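Long-range contacts in dephospho-CoA kinase (Campylobacter jejuni subsp. jejuni serotype O:2, PDB 4ZO4), which probably catalyses the ATP-dependent phosphorylation of the 3'-hydroxyl of dephospho-CoA, the last step of coenzyme A biosynthesis: residues A[8-14]-A[132-138]; A[118-122]-A[167-171]; A[49-54]-A[87-91]; A[21-25]-A[192-196]. All blocks are in the same frame, centred on the assembly; numbering follows the deposited sequence.

Interaction 1 (A[8-14]-A[132-138]); sequences FFVTASI and KVIVIYT
Strands F8–A12 and K132–I136 run side by side as the central strand of the parallel sheet of a P-loop kinase and one of its neighbours, their axes approaching to 4.6 Å at an angle of 23°. The hydrogen bonds follow the parallel pattern, in which alternate residues of 8-14 bind across: F9 N donates to K132 O, and F9 O then accepts I134 N. T11 repeats the step, its N reaching I134 O at 2.8 Å and its carbonyl receiving I136 N at 2.8 Å. Beyond the end of the strand, S13 N still bonds to I136 O (2.8 Å), and its OG accepts T138 N at 3.3 Å, so the pairing extends into the loop. F8 and V10 turn their backbone polar groups to strand 114-117 and to I118 just after it.

Side chains meet in rows on each face of the sheet. With F9 and V133, T11 and V135 share one face and lie alongside each other; chi1 of 173° sets T11 CG2 between the backbone N and the carbonyl carbon, 3.6 Å from V135 CG2 and close to I134 O. F8, V10 and A12 line the other face with I134 and I136. There I134 CD1 approaches F8 CB at 4.1 Å, A12 CB sits by I136 CB, and helix 15-27 packs on this face. A12, S13 and I14 lead into the predicted ATP-binding residues 15-20, and A12 touches K18. This strand-loop-helix passage is consistent with the Walker A (P-loop) arrangement expected of this family.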
loop_
_atom_site.group_PDB
_atom_site.type_symbol
_atom_site.label_atom_id
_atom_site.label_comp_id
_atom_site.label_asym_id
_atom_site.label_seq_id
_atom_site.Cartn_x
_atom_site.Cartn_y
_atom_site.Cartn_z
ATOM N N PHE A 8 -4.552 -30.562 1.309
ATOM C CA PHE A 8 -5.486 -29.848 0.496
ATOM C C PHE A 8 -5.887 -28.568 1.215
ATOM O O PHE A 8 -6.293 -28.611 2.373
ATOM C CB PHE A 8 -6.665 -30.769 0.150
ATOM C CG PHE A 8 -6.274 -31.902 -0.769
ATOM C CD1 PHE A 8 -6.301 -31.743 -2.144
ATOM C CD2 PHE A 8 -5.812 -33.104 -0.256
ATOM C CE1 PHE A 8 -5.904 -32.763 -2.986
ATOM C CE2 PHE A 8 -5.414 -34.124 -1.094
ATOM C CZ PHE A 8 -5.456 -33.950 -2.461
ATOM N N PHE A 9 -5.737 -27.425 0.549
ATOM C CA PHE A 9 -6.213 -26.178 1.147
ATOM C C PHE A 9 -7.681 -26.025 0.822
ATOM O O PHE A 9 -8.106 -26.280 -0.283
ATOM C CB PHE A 9 -5.353 -24.953 0.721
ATOM C CG PHE A 9 -3.929 -25.014 1.253
ATOM C CD1 PHE A 9 -3.648 -24.651 2.564
ATOM C CD2 PHE A 9 -2.898 -25.518 0.468
ATOM C CE1 PHE A 9 -2.350 -24.750 3.071
ATOM C CE2 PHE A 9 -1.611 -25.633 0.968
ATOM C CZ PHE A 9 -1.331 -25.239 2.272
ATOM N N VAL A 10 -8.468 -25.650 1.804
ATOM C CA VAL A 10 -9.851 -25.407 1.544
ATOM C C VAL A 10 -10.135 -23.937 1.765
ATOM O O VAL A 10 -10.044 -23.450 2.884
ATOM C CB VAL A 10 -10.725 -26.212 2.487
ATOM C CG1 VAL A 10 -12.191 -25.882 2.235
ATOM C CG2 VAL A 10 -10.449 -27.691 2.300
ATOM N N THR A 11 -10.490 -23.227 0.702
ATOM C CA THR A 11 -10.749 -21.814 0.839
ATOM C C THR A 11 -12.050 -21.474 0.144
ATOM O O THR A 11 -12.455 -22.197 -0.747
ATOM C CB THR A 11 -9.575 -20.992 0.275
ATOM O OG1 THR A 11 -9.926 -19.614 0.271
ATOM C CG2 THR A 11 -9.243 -21.408 -1.126
ATOM N N ALA A 12 -12.704 -20.385 0.562
ATOM C CA ALA A 12 -14.044 -20.074 0.080
ATOM C C ALA A 12 -14.295 -18.607 -0.149
ATOM O O ALA A 12 -13.861 -17.746 0.618
ATOM C CB ALA A 12 -15.101 -20.618 1.030
ATOM N N SER A 13 -15.049 -18.347 -1.209
ATOM C CA SER A 13 -15.454 -17.004 -1.546
ATOM C C SER A 13 -16.428 -16.442 -0.530
ATOM O O SER A 13 -16.686 -15.250 -0.564
ATOM C CB SER A 13 -16.101 -16.962 -2.929
ATOM O OG SER A 13 -17.502 -17.092 -2.844
ATOM N N ILE A 14 -16.984 -17.304 0.329
ATOM C CA ILE A 14 -17.884 -16.917 1.428
ATOM C C ILE A 14 -17.811 -17.973 2.562
ATOM O O ILE A 14 -17.688 -19.175 2.308
ATOM C CB ILE A 14 -19.330 -16.726 0.926
ATOM C CG1 ILE A 14 -20.302 -16.550 2.098
ATOM C CG2 ILE A 14 -19.765 -17.903 0.068
ATOM C CD1 ILE A 14 -21.655 -16.002 1.684
ATOM N N LYS A 132 -2.277 -28.650 -2.793
ATOM C CA LYS A 132 -3.343 -28.278 -3.724
ATOM C C LYS A 132 -4.460 -27.406 -3.107
ATOM O O LYS A 132 -4.882 -27.577 -1.938
ATOM C CB LYS A 132 -3.948 -29.534 -4.367
ATOM C CG LYS A 132 -3.340 -29.841 -5.722
ATOM C CD LYS A 132 -2.968 -31.297 -5.879
ATOM C CE LYS A 132 -2.110 -31.503 -7.117
ATOM N NZ LYS A 132 -1.238 -32.698 -6.929
ATOM N N VAL A 133 -4.967 -26.503 -3.931
ATOM C CA VAL A 133 -5.857 -25.487 -3.452
ATOM C C VAL A 133 -7.259 -25.717 -3.980
ATOM O O VAL A 133 -7.472 -25.788 -5.200
ATOM C CB VAL A 133 -5.361 -24.112 -3.910
ATOM C CG1 VAL A 133 -6.008 -23.006 -3.097
ATOM C CG2 VAL A 133 -3.868 -24.063 -3.770
ATOM N N ILE A 134 -8.208 -25.777 -3.051
ATOM C CA ILE A 134 -9.622 -26.036 -3.343
ATOM C C ILE A 134 -10.402 -24.764 -3.048
ATOM O O ILE A 134 -10.540 -24.352 -1.886
ATOM C CB ILE A 134 -10.199 -27.152 -2.419
ATOM C CG1 ILE A 134 -9.579 -28.512 -2.736
ATOM C CG2 ILE A 134 -11.733 -27.256 -2.520
ATOM C CD1 ILE A 134 -10.044 -29.613 -1.795
ATOM N N VAL A 135 -10.915 -24.133 -4.083
ATOM C CA VAL A 135 -11.677 -22.935 -3.864
ATOM C C VAL A 135 -13.148 -23.227 -4.082
ATOM O O VAL A 135 -13.550 -23.705 -5.154
ATOM C CB VAL A 135 -11.237 -21.787 -4.791
ATOM C CG1 VAL A 135 -12.038 -20.532 -4.457
ATOM C CG2 VAL A 135 -9.746 -21.516 -4.647
ATOM N N ILE A 136 -13.940 -22.920 -3.068
ATOM C CA ILE A 136 -15.370 -22.923 -3.201
ATOM C C ILE A 136 -15.831 -21.532 -3.584
ATOM O O ILE A 136 -15.737 -20.582 -2.798
ATOM C CB ILE A 136 -16.057 -23.360 -1.914
ATOM C CG1 ILE A 136 -15.516 -24.734 -1.512
ATOM C CG2 ILE A 136 -17.548 -23.429 -2.162
ATOM C CD1 ILE A 136 -15.698 -25.070 -0.058
ATOM N N TYR A 137 -16.347 -21.455 -4.801
ATOM C CA TYR A 137 -16.638 -20.228 -5.486
ATOM C C TYR A 137 -18.148 -20.053 -5.669
ATOM O O TYR A 137 -18.842 -20.991 -6.084
ATOM C CB TYR A 137 -15.987 -20.295 -6.859
ATOM C CG TYR A 137 -16.146 -19.067 -7.705
ATOM C CD1 TYR A 137 -16.017 -17.785 -7.146
ATOM C CD2 TYR A 137 -16.358 -19.172 -9.074
ATOM C CE1 TYR A 137 -16.118 -16.659 -7.932
ATOM C CE2 TYR A 137 -16.459 -18.044 -9.872
ATOM C CZ TYR A 137 -16.334 -16.792 -9.287
ATOM O OH TYR A 137 -16.444 -15.654 -10.051
ATOM N N THR A 138 -18.634 -18.850 -5.357
ATOM C CA THR A 138 -19.987 -18.414 -5.685
ATOM C C THR A 138 -19.975 -17.192 -6.635
ATOM O O THR A 138 -19.813 -16.073 -6.190
ATOM C CB THR A 138 -20.726 -18.049 -4.396
ATOM O OG1 THR A 138 -20.526 -19.086 -3.415
ATOM C CG2 THR A 138 -22.195 -17.865 -4.680
#

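Interaction 2 (A[118-122]-A[167-171]); sequences IPLFF and DIEEK
L120 and I168 bring the backbones closest, with CA atoms 7.8 Å apart, where the irregular segment 118-122 passes one turn of helix 155-172. No hydrogen bond joins the two segments; the contact is made by the side chains of L120 and F121 against side chains and backbone of the helix. L120 divides its branches between two residues one turn apart. Its CD2 rests on I168 CG1 at 3.8 Å, while CD1 meets K171 CG at 3.5 Å as the leucine and the lysine run alongside each other, pointing opposite ways.

F121 approaches with the edge of its ring. CZ points at the helix backbone, 3.7 Å from I168 N, and the carbonyl carbon of D167 also lies near the ring plane, while CE1 touches I168 CG1 at 4.0 Å. The bent chain of K171 curls round to place CE 3.6 Å from F121 CD2, an oblique contact made by the aliphatic part of the lysine. The carboxylate of D167 leads away from the loop to a salt bridge with K86 of the second subunit, whose E83 also packs against F121.

The contact thus packs helix 155-172 on the loop that follows strand 114-117, at the C-terminal end of the sheet, where L120 also touches T11 of strand 7-12 and I168 packs on S13.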
loop_
_atom_site.group_PDB
_atom_site.type_symbol
_atom_site.label_atom_id
_atom_site.label_comp_id
_atom_site.label_asym_id
_atom_site.label_seq_id
_atom_site.Cartn_x
_atom_site.Cartn_y
_atom_site.Cartn_z
ATOM N N ILE A 118 -8.567 -22.496 5.321
ATOM C CA ILE A 118 -7.837 -21.208 5.293
ATOM C C ILE A 118 -8.639 -20.067 4.656
ATOM O O ILE A 118 -9.207 -20.238 3.583
ATOM C CB ILE A 118 -6.479 -21.385 4.579
ATOM C CG1 ILE A 118 -5.613 -20.130 4.687
ATOM C CG2 ILE A 118 -6.666 -21.750 3.124
ATOM C CD1 ILE A 118 -4.206 -20.301 4.146
ATOM N N PRO A 119 -8.719 -18.902 5.325
ATOM C CA PRO A 119 -9.311 -17.698 4.701
ATOM C C PRO A 119 -8.638 -17.292 3.414
ATOM O O PRO A 119 -7.419 -17.252 3.334
ATOM C CB PRO A 119 -9.110 -16.604 5.740
ATOM C CG PRO A 119 -8.870 -17.300 7.050
ATOM C CD PRO A 119 -8.393 -18.693 6.745
ATOM N N LEU A 120 -9.443 -16.993 2.407
ATOM C CA LEU A 120 -8.939 -16.823 1.050
ATOM C C LEU A 120 -7.739 -15.900 0.993
ATOM O O LEU A 120 -6.785 -16.223 0.303
ATOM C CB LEU A 120 -10.054 -16.352 0.100
ATOM C CG LEU A 120 -9.749 -16.167 -1.396
ATOM C CD1 LEU A 120 -9.150 -17.417 -2.020
ATOM C CD2 LEU A 120 -10.993 -15.753 -2.167
ATOM N N PHE A 121 -7.772 -14.758 1.695
ATOM C CA PHE A 121 -6.648 -13.796 1.616
ATOM C C PHE A 121 -5.725 -13.842 2.836
ATOM O O PHE A 121 -5.379 -12.830 3.398
ATOM C CB PHE A 121 -7.164 -12.378 1.363
ATOM C CG PHE A 121 -7.929 -12.235 0.084
ATOM C CD1 PHE A 121 -9.298 -12.484 0.049
ATOM C CD2 PHE A 121 -7.283 -11.849 -1.086
ATOM C CE1 PHE A 121 -10.004 -12.360 -1.123
ATOM C CE2 PHE A 121 -7.983 -11.730 -2.261
ATOM C CZ PHE A 121 -9.348 -11.992 -2.282
ATOM N N PHE A 122 -5.294 -15.035 3.213
ATOM C CA PHE A 122 -4.523 -15.248 4.425
ATOM C C PHE A 122 -3.140 -14.857 4.100
ATOM O O PHE A 122 -2.710 -15.023 2.978
ATOM C CB PHE A 122 -4.518 -16.724 4.796
ATOM C CG PHE A 122 -4.284 -17.007 6.252
ATOM C CD1 PHE A 122 -3.258 -17.828 6.639
ATOM C CD2 PHE A 122 -5.134 -16.493 7.223
ATOM C CE1 PHE A 122 -3.069 -18.130 7.968
ATOM C CE2 PHE A 122 -4.942 -16.772 8.563
ATOM C CZ PHE A 122 -3.905 -17.593 8.933
ATOM N N ASP A 167 -11.422 -8.969 -6.522
ATOM C CA ASP A 167 -10.261 -9.612 -5.946
ATOM C C ASP A 167 -10.461 -11.150 -5.770
ATOM O O ASP A 167 -9.586 -11.929 -6.162
ATOM C CB ASP A 167 -9.856 -8.867 -4.650
ATOM C CG ASP A 167 -9.428 -7.404 -4.939
ATOM O OD1 ASP A 167 -9.005 -7.168 -6.080
ATOM O OD2 ASP A 167 -9.538 -6.494 -4.080
ATOM N N ILE A 168 -11.608 -11.578 -5.230
ATOM C CA ILE A 168 -11.924 -13.009 -5.124
ATOM C C ILE A 168 -11.741 -13.740 -6.472
ATOM O O ILE A 168 -11.048 -14.779 -6.540
ATOM C CB ILE A 168 -13.355 -13.252 -4.596
ATOM C CG1 ILE A 168 -13.424 -12.990 -3.090
ATOM C CG2 ILE A 168 -13.772 -14.701 -4.800
ATOM C CD1 ILE A 168 -14.834 -12.784 -2.581
ATOM N N GLU A 169 -12.340 -13.214 -7.539
ATOM C CA GLU A 169 -12.173 -13.831 -8.851
ATOM C C GLU A 169 -10.722 -13.891 -9.281
ATOM O O GLU A 169 -10.285 -14.893 -9.886
ATOM C CB GLU A 169 -12.946 -13.092 -9.917
ATOM C CG GLU A 169 -14.447 -13.228 -9.799
ATOM C CD GLU A 169 -15.174 -12.961 -11.112
ATOM O OE1 GLU A 169 -16.360 -13.373 -11.208
ATOM O OE2 GLU A 169 -14.584 -12.344 -12.043
ATOM N N GLU A 170 -9.967 -12.830 -8.984
ATOM C CA GLU A 170 -8.514 -12.858 -9.222
ATOM C C GLU A 170 -7.825 -14.029 -8.564
ATOM O O GLU A 170 -6.893 -14.597 -9.136
ATOM C CB GLU A 170 -7.820 -11.595 -8.738
ATOM C CG GLU A 170 -7.306 -10.727 -9.860
ATOM C CD GLU A 170 -6.239 -11.388 -10.718
ATOM O OE1 GLU A 170 -6.406 -11.424 -11.963
ATOM O OE2 GLU A 170 -5.227 -11.856 -10.142
ATOM N N LYS A 171 -8.258 -14.389 -7.362
ATOM C CA LYS A 171 -7.554 -15.428 -6.622
ATOM C C LYS A 171 -7.681 -16.835 -7.256
ATOM O O LYS A 171 -6.885 -17.716 -6.981
ATOM C CB LYS A 171 -8.048 -15.443 -5.197
ATOM C CG LYS A 171 -6.971 -15.702 -4.175
ATOM C CD LYS A 171 -5.871 -14.640 -4.202
ATOM C CE LYS A 171 -5.357 -14.328 -2.807
ATOM N NZ LYS A 171 -3.876 -14.446 -2.744
#

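Interaction 3 (A[49-54]-A[87-91]); sequences ELEKIF and ILENF
Helix segments 49-54 and 87-91 run roughly antiparallel, with L50 facing L88 and I53 facing I87; their axes are 11.9 Å apart at closest approach and their directions differ by 151°. They belong to the helical region inserted between strands 31-34 and 114-117 of the P-loop kinase fold, and the rather wide separation is filled by large apolar side chains without a hydrogen bond between the segments.

F91 is central to the contact. Its CG is anti to the backbone N (chi1 -167°), which extends the ring toward the other helix and between two residues there. L50 CD2 meets F91 CE2 at 3.5 Å and I53 CD1 meets F91 CE1 at 3.5 Å, both obliquely to the ring, while E49 CB lies near CZ. I53 also touches I87, through their CG2 methyls, 3.6 Å apart.

F54 fills the adjoining position. Its side chain runs roughly perpendicular to that of L88, and I53 CG2 lies over one face of its ring, offset toward the rim. L74 of helix 71-80 touches both F54 and L88, so a third helix closes this side, while I53 and I87 also pack against L153 and R161 of the second subunit, respectively. F54 CZ stands 3.6 Å from L88 CD1, with L88 N at the ring edge, in its plane.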
loop_
_atom_site.group_PDB
_atom_site.type_symbol
_atom_site.label_atom_id
_atom_site.label_comp_id
_atom_site.label_asym_id
_atom_site.label_seq_id
_atom_site.Cartn_x
_atom_site.Cartn_y
_atom_site.Cartn_z
ATOM N N GLU A 49 4.978 -11.175 25.487
ATOM C CA GLU A 49 5.822 -10.363 24.614
ATOM C C GLU A 49 5.007 -9.268 23.929
ATOM O O GLU A 49 5.434 -8.128 23.860
ATOM C CB GLU A 49 6.644 -11.200 23.627
ATOM C CG GLU A 49 8.059 -11.478 24.144
ATOM C CD GLU A 49 8.874 -10.182 24.457
ATOM O OE1 GLU A 49 9.669 -10.159 25.455
ATOM O OE2 GLU A 49 8.712 -9.176 23.706
ATOM N N LEU A 50 3.802 -9.607 23.496
ATOM C CA LEU A 50 2.904 -8.651 22.846
ATOM C C LEU A 50 2.528 -7.475 23.778
ATOM O O LEU A 50 2.503 -6.306 23.374
ATOM C CB LEU A 50 1.644 -9.378 22.339
ATOM C CG LEU A 50 1.776 -10.308 21.115
ATOM C CD1 LEU A 50 0.636 -11.319 21.047
ATOM C CD2 LEU A 50 1.800 -9.493 19.822
ATOM N N GLU A 51 2.246 -7.763 25.031
ATOM C CA GLU A 51 2.026 -6.683 25.990
ATOM C C GLU A 51 3.183 -5.679 25.956
ATOM O O GLU A 51 2.912 -4.485 25.833
ATOM C CB GLU A 51 1.845 -7.214 27.395
ATOM C CG GLU A 51 1.240 -6.209 28.366
ATOM C CD GLU A 51 2.250 -5.277 29.037
ATOM O OE1 GLU A 51 1.806 -4.171 29.451
ATOM O OE2 GLU A 51 3.461 -5.636 29.150
ATOM N N LYS A 52 4.445 -6.139 26.059
ATOM C CA LYS A 52 5.640 -5.219 26.008
ATOM C C LYS A 52 5.643 -4.355 24.747
ATOM O O LYS A 52 5.627 -3.156 24.803
ATOM C CB LYS A 52 6.967 -5.997 26.044
ATOM C CG LYS A 52 7.478 -6.363 27.430
ATOM C CD LYS A 52 8.056 -7.777 27.460
ATOM C CE LYS A 52 8.437 -8.183 28.879
ATOM N NZ LYS A 52 8.698 -9.648 29.076
ATOM N N ILE A 53 5.614 -5.011 23.605
ATOM C CA ILE A 53 5.680 -4.388 22.295
ATOM C C ILE A 53 4.544 -3.395 22.111
ATOM O O ILE A 53 4.776 -2.312 21.649
ATOM C CB ILE A 53 5.601 -5.504 21.209
ATOM C CG1 ILE A 53 6.747 -6.530 21.390
ATOM C CG2 ILE A 53 5.654 -4.918 19.805
ATOM C CD1 ILE A 53 6.643 -7.743 20.494
ATOM N N PHE A 54 3.309 -3.756 22.471
ATOM C CA PHE A 54 2.125 -2.931 22.149
ATOM C C PHE A 54 1.595 -2.010 23.245
ATOM O O PHE A 54 0.942 -1.016 22.946
ATOM C CB PHE A 54 1.002 -3.823 21.661
ATOM C CG PHE A 54 1.250 -4.372 20.308
ATOM C CD1 PHE A 54 1.020 -3.602 19.189
ATOM C CD2 PHE A 54 1.784 -5.628 20.150
ATOM C CE1 PHE A 54 1.278 -4.091 17.925
ATOM C CE2 PHE A 54 2.038 -6.125 18.890
ATOM C CZ PHE A 54 1.796 -5.349 17.775
ATOM N N ILE A 87 3.949 -3.915 12.882
ATOM C CA ILE A 87 4.689 -4.717 13.839
ATOM C C ILE A 87 3.955 -6.036 14.063
ATOM O O ILE A 87 4.579 -7.111 14.054
ATOM C CB ILE A 87 4.954 -3.946 15.137
ATOM C CG1 ILE A 87 5.958 -2.818 14.887
ATOM C CG2 ILE A 87 5.609 -4.826 16.175
ATOM C CD1 ILE A 87 6.095 -1.881 16.065
ATOM N N LEU A 88 2.631 -5.974 14.218
ATOM C CA LEU A 88 1.868 -7.178 14.439
ATOM C C LEU A 88 2.026 -8.171 13.266
ATOM O O LEU A 88 2.346 -9.358 13.461
ATOM C CB LEU A 88 0.406 -6.860 14.653
ATOM C CG LEU A 88 -0.304 -8.076 15.267
ATOM C CD1 LEU A 88 0.267 -8.412 16.640
ATOM C CD2 LEU A 88 -1.803 -7.808 15.342
ATOM N N GLU A 89 1.835 -7.674 12.052
ATOM C CA GLU A 89 2.038 -8.498 10.873
ATOM C C GLU A 89 3.403 -9.180 10.916
ATOM O O GLU A 89 3.473 -10.385 10.764
ATOM C CB GLU A 89 1.902 -7.684 9.588
ATOM C CG GLU A 89 0.475 -7.220 9.283
ATOM C CD GLU A 89 0.408 -6.042 8.290
ATOM O OE1 GLU A 89 1.481 -5.542 7.835
ATOM O OE2 GLU A 89 -0.722 -5.582 7.972
ATOM N N ASN A 90 4.479 -8.440 11.163
ATOM C CA ASN A 90 5.806 -9.028 11.123
ATOM C C ASN A 90 6.046 -9.896 12.335
ATOM O O ASN A 90 6.789 -10.883 12.306
ATOM C CB ASN A 90 6.866 -7.948 11.022
ATOM C CG ASN A 90 8.262 -8.505 11.137
ATOM O OD1 ASN A 90 8.788 -9.070 10.190
ATOM N ND2 ASN A 90 8.865 -8.355 12.304
ATOM N N PHE A 91 5.385 -9.564 13.420
ATOM C CA PHE A 91 5.454 -10.436 14.589
ATOM C C PHE A 91 4.853 -11.808 14.364
ATOM O O PHE A 91 5.425 -12.785 14.819
ATOM C CB PHE A 91 4.742 -9.794 15.760
ATOM C CG PHE A 91 5.027 -10.455 17.065
ATOM C CD1 PHE A 91 6.241 -10.273 17.704
ATOM C CD2 PHE A 91 4.066 -11.225 17.674
ATOM C CE1 PHE A 91 6.489 -10.877 18.941
ATOM C CE2 PHE A 91 4.294 -11.837 18.889
ATOM C CZ PHE A 91 5.497 -11.651 19.534
#

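Interaction 4 (A[21-25]-A[192-196]); sequences FIEIA and CVKVI
F21 carries much of the contact between helix 15-27, which follows the P-loop, and the C-terminal helix 185-200 of this P-loop kinase fold; the axes of the two short segments are 10.1 Å apart and make an angle of 58°. F21 CB lies 4.1 Å from C192 SG. CG stands anti to the backbone N (chi1 -179°), which carries the ring along helix 192-196, so that successive ring atoms meet residues one turn apart. F21 CD1 is nearest C192 SG at 3.7 Å, an oblique sulfur-aromatic contact. Farther out, F21 CE1 has V195 CG1 by the ring edge, and F21 CZ meets I196 CG1 at 3.6 Å. I196 then folds its CD1 over one face of the ring, 4.2 Å from the F21 centroid and 20° off the normal, in a CH-pi contact displaced toward the rim. Beyond this partner the F21 side chain also touches V10, I134 and, through CB, I136 of the sheet, and its ring meets F115 edge-to-face, thereby lying between the C-terminal helix and the strands.

I24, one turn on along the same helix, adds a second patch. Its two branches part: CD1 goes to C192 CB, while I24 CG2 crosses to V193 CG2 at 3.8 Å and also touches I196 CD1. That last methyl is shared again: beside the F21 face and I24, I196 CD1 also packs on A25, 3.9 Å from A25 CB.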
loop_
_atom_site.group_PDB
_atom_site.type_symbol
_atom_site.label_atom_id
_atom_site.label_comp_id
_atom_site.label_asym_id
_atom_site.label_seq_id
_atom_site.Cartn_x
_atom_site.Cartn_y
_atom_site.Cartn_z
ATOM N N PHE A 21 -17.817 -27.512 3.595
ATOM C CA PHE A 21 -16.884 -28.474 3.002
ATOM C C PHE A 21 -16.049 -29.148 4.065
ATOM O O PHE A 21 -15.608 -30.282 3.881
ATOM C CB PHE A 21 -15.938 -27.830 2.018
ATOM C CG PHE A 21 -14.992 -28.803 1.378
ATOM C CD1 PHE A 21 -15.207 -29.248 0.090
ATOM C CD2 PHE A 21 -13.887 -29.271 2.058
ATOM C CE1 PHE A 21 -14.345 -30.157 -0.497
ATOM C CE2 PHE A 21 -13.014 -30.169 1.475
ATOM C CZ PHE A 21 -13.240 -30.606 0.194
ATOM N N ILE A 22 -15.830 -28.446 5.170
ATOM C CA ILE A 22 -15.093 -29.005 6.321
ATOM C C ILE A 22 -15.956 -29.867 7.244
ATOM O O ILE A 22 -15.496 -30.902 7.739
ATOM C CB ILE A 22 -14.398 -27.880 7.112
ATOM C CG1 ILE A 22 -13.232 -27.313 6.268
ATOM C CG2 ILE A 22 -13.931 -28.365 8.486
ATOM C CD1 ILE A 22 -12.075 -28.273 6.054
ATOM N N GLU A 23 -17.204 -29.460 7.466
ATOM C CA GLU A 23 -18.131 -30.273 8.236
ATOM C C GLU A 23 -18.294 -31.640 7.567
ATOM O O GLU A 23 -18.257 -32.676 8.226
ATOM C CB GLU A 23 -19.484 -29.581 8.365
ATOM C CG GLU A 23 -20.588 -30.499 8.863
ATOM C CD GLU A 23 -20.168 -31.283 10.102
ATOM O OE1 GLU A 23 -19.898 -30.645 11.145
ATOM O OE2 GLU A 23 -20.100 -32.534 10.035
ATOM N N ILE A 24 -18.457 -31.625 6.255
ATOM C CA ILE A 24 -18.580 -32.845 5.461
ATOM C C ILE A 24 -17.263 -33.651 5.405
ATOM O O ILE A 24 -17.275 -34.870 5.466
ATOM C CB ILE A 24 -19.109 -32.491 4.044
ATOM C CG1 ILE A 24 -20.575 -32.012 4.153
ATOM C CG2 ILE A 24 -18.968 -33.663 3.084
ATOM C CD1 ILE A 24 -21.046 -31.078 3.048
ATOM N N ALA A 25 -16.121 -32.979 5.309
ATOM C CA ALA A 25 -14.839 -33.688 5.279
ATOM C C ALA A 25 -14.560 -34.422 6.604
ATOM O O ALA A 25 -13.989 -35.524 6.614
ATOM C CB ALA A 25 -13.730 -32.716 4.965
ATOM N N CYS A 192 -19.417 -31.531 -2.602
ATOM C CA CYS A 192 -18.324 -31.745 -1.676
ATOM C C CYS A 192 -17.970 -33.223 -1.627
ATOM O O CYS A 192 -16.801 -33.603 -1.808
ATOM C CB CYS A 192 -18.690 -31.203 -0.302
ATOM S SG CYS A 192 -18.906 -29.402 -0.347
ATOM N N VAL A 193 -18.993 -34.052 -1.446
ATOM C CA VAL A 193 -18.795 -35.490 -1.316
ATOM C C VAL A 193 -18.174 -36.077 -2.596
ATOM O O VAL A 193 -17.254 -36.892 -2.521
ATOM C CB VAL A 193 -20.098 -36.223 -0.927
ATOM C CG1 VAL A 193 -19.825 -37.708 -0.695
ATOM C CG2 VAL A 193 -20.700 -35.614 0.333
ATOM N N LYS A 194 -18.642 -35.646 -3.763
ATOM C CA LYS A 194 -18.038 -36.101 -5.025
ATOM C C LYS A 194 -16.526 -35.791 -5.083
ATOM O O LYS A 194 -15.732 -36.648 -5.461
ATOM C CB LYS A 194 -18.770 -35.484 -6.224
ATOM C CG LYS A 194 -18.186 -35.807 -7.598
ATOM C CD LYS A 194 -18.796 -34.915 -8.681
ATOM C CE LYS A 194 -18.037 -34.971 -10.010
ATOM N NZ LYS A 194 -18.320 -33.787 -10.902
ATOM N N VAL A 195 -16.127 -34.581 -4.694
ATOM C CA VAL A 195 -14.707 -34.193 -4.708
ATOM C C VAL A 195 -13.929 -34.941 -3.630
ATOM O O VAL A 195 -12.887 -35.522 -3.916
ATOM C CB VAL A 195 -14.522 -32.655 -4.541
ATOM C CG1 VAL A 195 -13.129 -32.301 -4.034
ATOM C CG2 VAL A 195 -14.788 -31.940 -5.868
ATOM N N ILE A 196 -14.429 -34.924 -2.400
ATOM C CA ILE A 196 -13.757 -35.620 -1.317
ATOM C C ILE A 196 -13.558 -37.096 -1.607
ATOM O O ILE A 196 -12.527 -37.655 -1.258
ATOM C CB ILE A 196 -14.509 -35.482 0.002
ATOM C CG1 ILE A 196 -14.380 -34.040 0.524
ATOM C CG2 ILE A 196 -13.933 -36.457 1.027
ATOM C CD1 ILE A 196 -15.391 -33.642 1.591
#

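Interactions 1 and 4 meet at the sheet core, where F21 joins the two contacts; interaction 4 is buried, interaction 1 only partly so. Interaction 2 adjoins the C-terminal end of the same strands, with V10 O probably bonded to I118 N, but it is a surface contact without polar links across it. Interaction 3 is buried yet remote, its centre about 37 Å from that of interaction 4. Backbone hydrogen bonds dominate interaction 1, whereas the other three rely on apolar side chains. Interactions 2 and 3, and the loop end of interaction 1, touch the second subunit; interaction 2 also meets a third; no other chain reaches interaction 4.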